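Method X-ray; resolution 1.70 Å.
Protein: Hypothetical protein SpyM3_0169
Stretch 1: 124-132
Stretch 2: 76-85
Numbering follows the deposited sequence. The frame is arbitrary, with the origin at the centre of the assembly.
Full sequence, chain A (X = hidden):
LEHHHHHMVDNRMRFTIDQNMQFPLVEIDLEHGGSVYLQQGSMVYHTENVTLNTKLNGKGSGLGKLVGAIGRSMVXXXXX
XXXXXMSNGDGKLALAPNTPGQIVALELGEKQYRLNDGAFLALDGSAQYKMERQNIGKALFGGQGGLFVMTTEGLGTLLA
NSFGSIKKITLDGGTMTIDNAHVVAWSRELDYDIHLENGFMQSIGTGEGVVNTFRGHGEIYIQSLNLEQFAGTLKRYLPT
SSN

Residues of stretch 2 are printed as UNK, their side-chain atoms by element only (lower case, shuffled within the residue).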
# COMPACT_ATOMS: atom_id res chain seq x y z
N ASP A 124 -5.63 -4.71 9.25
CA ASP A 124 -6.16 -5.08 10.56
C ASP A 124 -5.08 -4.89 11.62
O ASP A 124 -3.91 -5.20 11.39
CB ASP A 124 -6.61 -6.54 10.55
CG ASP A 124 -8.12 -6.67 10.52
OD1 ASP A 124 -8.64 -7.33 9.60
OD2 ASP A 124 -8.77 -6.12 11.43
N GLY A 125 -5.48 -4.36 12.77
CA GLY A 125 -4.53 -4.15 13.85
C GLY A 125 -3.96 -5.47 14.34
O GLY A 125 -2.91 -5.50 15.00
N SER A 126 -4.64 -6.56 14.03
CA SER A 126 -4.20 -7.89 14.44
C SER A 126 -3.04 -8.37 13.58
O SER A 126 -2.31 -9.28 13.96
CB SER A 126 -5.36 -8.88 14.34
OG SER A 126 -5.85 -8.95 13.01
N ALA A 127 -2.87 -7.76 12.41
CA ALA A 127 -1.80 -8.13 11.50
C ALA A 127 -0.56 -7.28 11.74
O ALA A 127 -0.58 -6.34 12.53
CB ALA A 127 -2.26 -7.99 10.05
N GLN A 128 0.52 -7.61 11.03
CA GLN A 128 1.78 -6.89 11.17
C GLN A 128 2.35 -6.59 9.78
O GLN A 128 1.93 -7.18 8.79
CB GLN A 128 2.77 -7.76 11.95
CG GLN A 128 3.93 -7.01 12.58
CD GLN A 128 3.59 -6.43 13.94
OE1 GLN A 128 4.36 -5.66 14.52
NE2 GLN A 128 2.42 -6.80 14.47
N TYR A 129 3.30 -5.67 9.71
CA TYR A 129 3.91 -5.33 8.44
C TYR A 129 5.34 -4.85 8.64
O TYR A 129 5.71 -4.43 9.73
CB TYR A 129 3.10 -4.23 7.73
CG TYR A 129 3.36 -2.83 8.26
CD1 TYR A 129 4.42 -2.06 7.76
CD2 TYR A 129 2.58 -2.29 9.28
CE1 TYR A 129 4.69 -0.79 8.27
CE2 TYR A 129 2.84 -1.02 9.80
CZ TYR A 129 3.90 -0.28 9.29
OH TYR A 129 4.16 0.97 9.80
N LYS A 130 6.13 -4.94 7.58
CA LYS A 130 7.50 -4.48 7.63
C LYS A 130 7.82 -3.79 6.31
O LYS A 130 7.34 -4.20 5.26
CB LYS A 130 8.46 -5.65 7.83
CG LYS A 130 9.91 -5.23 7.97
CD LYS A 130 10.84 -6.42 8.05
CE LYS A 130 12.29 -5.97 8.18
NZ LYS A 130 12.69 -5.08 7.05
N MSE A 131 8.62 -2.73 6.39
CA MSE A 131 9.03 -1.97 5.21
C MSE A 131 10.46 -2.37 4.86
O MSE A 131 11.28 -2.58 5.75
CB MSE A 131 8.99 -0.47 5.51
CG MSE A 131 7.66 0.07 6.01
SE MSE A 131 6.24 -0.12 4.72
CE MSE A 131 6.89 1.11 3.38
N GLU A 132 10.75 -2.46 3.57
CA GLU A 132 12.10 -2.81 3.13
C GLU A 132 12.53 -1.97 1.93
O GLU A 132 11.84 -1.92 0.91
CB GLU A 132 12.18 -4.29 2.74
CG GLU A 132 13.53 -4.66 2.12
CD GLU A 132 13.54 -6.06 1.52
OE1 GLU A 132 13.44 -7.04 2.29
OE2 GLU A 132 13.65 -6.17 0.28
N UNK A 76 12.89 -0.06 13.10
CA UNK A 76 11.80 -0.97 13.44
C UNK A 76 11.12 -1.46 12.16
O UNK A 76 10.34 -2.41 12.20
o UNK A 76 10.12 0.78 13.62
c UNK A 76 10.78 -0.26 14.33
N UNK A 77 11.43 -0.81 11.05
CA UNK A 77 10.84 -1.20 9.78
C UNK A 77 9.44 -0.64 9.61
O UNK A 77 8.70 -1.07 8.72
N UNK A 78 9.07 0.30 10.46
CA UNK A 78 7.75 0.92 10.40
C UNK A 78 7.74 2.10 9.44
O UNK A 78 8.79 2.60 9.05
c UNK A 78 6.69 0.78 14.16
o UNK A 78 5.75 1.58 14.27
c UNK A 78 7.32 1.39 11.80
c UNK A 78 7.05 0.26 12.78
o UNK A 78 7.36 0.37 15.14
N UNK A 79 6.54 2.55 9.07
CA UNK A 79 6.40 3.67 8.16
C UNK A 79 5.82 4.89 8.85
O UNK A 79 4.90 4.79 9.66
o UNK A 79 5.29 4.38 6.11
c UNK A 79 5.50 3.28 6.98
N UNK A 80 6.38 6.05 8.52
CA UNK A 80 5.91 7.30 9.10
C UNK A 80 4.63 7.76 8.39
O UNK A 80 3.96 8.68 8.85
se UNK A 80 7.69 8.48 11.73
c UNK A 80 7.17 6.68 12.17
c UNK A 80 8.17 8.20 9.89
c UNK A 80 6.98 8.39 8.96
N UNK A 81 4.30 7.09 7.29
CA UNK A 81 3.11 7.45 6.52
C UNK A 81 1.94 6.51 6.78
O UNK A 81 1.01 6.42 5.98
c UNK A 81 3.45 7.49 5.04
c UNK A 81 5.92 7.76 4.69
c UNK A 81 5.66 10.49 4.32
c UNK A 81 4.66 8.33 4.73
c UNK A 81 4.53 9.70 4.54
c UNK A 81 6.92 9.91 4.28
c UNK A 81 7.05 8.54 4.46
N UNK A 82 2.00 5.83 7.92
CA UNK A 82 0.94 4.92 8.32
C UNK A 82 0.52 5.29 9.74
O UNK A 82 1.36 5.38 10.64
c UNK A 82 1.73 3.03 6.86
c UNK A 82 0.30 2.55 8.87
c UNK A 82 1.40 3.45 8.30
c UNK A 82 2.19 1.59 6.72
N UNK A 83 -0.77 5.53 9.93
CA UNK A 83 -1.29 5.88 11.24
C UNK A 83 -2.19 4.76 11.73
O UNK A 83 -2.48 3.81 11.00
c UNK A 83 -1.19 8.35 10.77
c UNK A 83 -2.10 7.20 11.19
o UNK A 83 -3.16 7.08 10.24
N UNK A 84 -2.62 4.84 12.98
CA UNK A 84 -3.47 3.79 13.52
C UNK A 84 -4.67 4.37 14.25
O UNK A 84 -4.54 5.31 15.04
n UNK A 84 -2.52 -0.64 14.69
o UNK A 84 -1.67 0.71 16.27
c UNK A 84 -2.66 2.89 14.45
c UNK A 84 -2.45 0.52 15.34
c UNK A 84 -3.40 1.62 14.87
N UNK A 85 -5.84 3.81 13.97
CA UNK A 85 -7.08 4.25 14.60
C UNK A 85 -7.49 3.22 15.64
O UNK A 85 -7.50 2.02 15.37
c UNK A 85 -8.16 4.39 13.54
O HOH W 1 3.01 1.65 12.21

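Position 76 carries one carbon and then one oxygen, the pattern of a hydroxymethyl group. Its CA-to-CB bond points away from stretch 1, and its oxygen comes no nearer to stretch 1 than 7.1 Å, to Tyr-129 OH, so the assignment rests on atom count alone: Ser-76. Its hydroxyl is satisfied elsewhere in the structure.

Position 77 has no side-chain atoms. Its phi/psi of 80/13 lies on the positive-phi side, where it leaves the preceding helix, and an ideal CB would sit only 3.2 Å from Lys-130 CG. Backbone and neighbour agree on Gly-77. Its carbonyl is the working atom: Met-131 N donates to Gly-77 O at 2.9 Å, with an N-H...O angle of 142°.

Position 78 holds three carbons in a row, the third bearing two oxygens. Two methylenes before a carboxylate make this Glu-78. Although its CA-to-CB bond points away overall, CB comes 3.8 Å from Tyr-129 OH. The carboxylate reaches the tyrosine only through water 1, which lies 2.8 Å from Tyr-129 OH and gives a weak hydrogen bond to Glu-78 OE1, with its oxygen 3.4 Å from that atom.

Position 79 again shows one carbon and one oxygen, with CA-to-CB pointing toward stretch 1. CB lies 3.9 Å from Tyr-129 OH and 4.0 Å from Met-131 CG. The residue is Ser-79, with chi1 in the t well. Its amide makes the second direct hydrogen bond, Ser-79 N to Tyr-129 OH, 2.9 Å at 167°, while Ser-79 OG accepts from the amide N of position 81 at 3.1 Å inside the type I turn that starts here.

At position 80, two carbons, a selenium and a final carbon form an unbranched chain, identifying selenomethionine, Met-80. It points away and makes no contact with stretch 1.

One carbon followed by a six-carbon ring without oxygen marks position 81 as Phe-81. The ring makes no contact with stretch 1: its nearest atom, a carbon bonded to Phe-81 CG, is 6.8 Å from Met-131 CE.

Position 82 has four carbons forked at the first, one arm two carbons long: Ile-82. With chi2 at -180°, CD1 lies over one face of the Tyr-129 ring, 4.0 Å from its centroid and 28° off the normal, a CH-pi contact.

Position 83 has one carbon carrying an oxygen and another carbon, hence Thr-83; it points away.

Position 84 has three carbons, the third bearing one oxygen and one nitrogen, which gives Gln-84. Its NE2 approaches Gly-125 CA at 4.1 Å.

Position 85 has a single carbon, Ala-85, out of reach.

The contact buries 352 Å², both sides summed, and centres on Tyr-129. Its hydroxyl receives the Ser-79 amide near the ring plane, while Ile-82 covers a face; polar and apolar contacts thus use different parts of one side chain. The bond from Met-131 N to Gly-77 O adds a backbone tie, where the CA atoms of Met-131 and Gly-77 come within 5.0 Å, and the bare glycine leaves room for Lys-130.

Stretch 2 76-85: SGESMFITQA
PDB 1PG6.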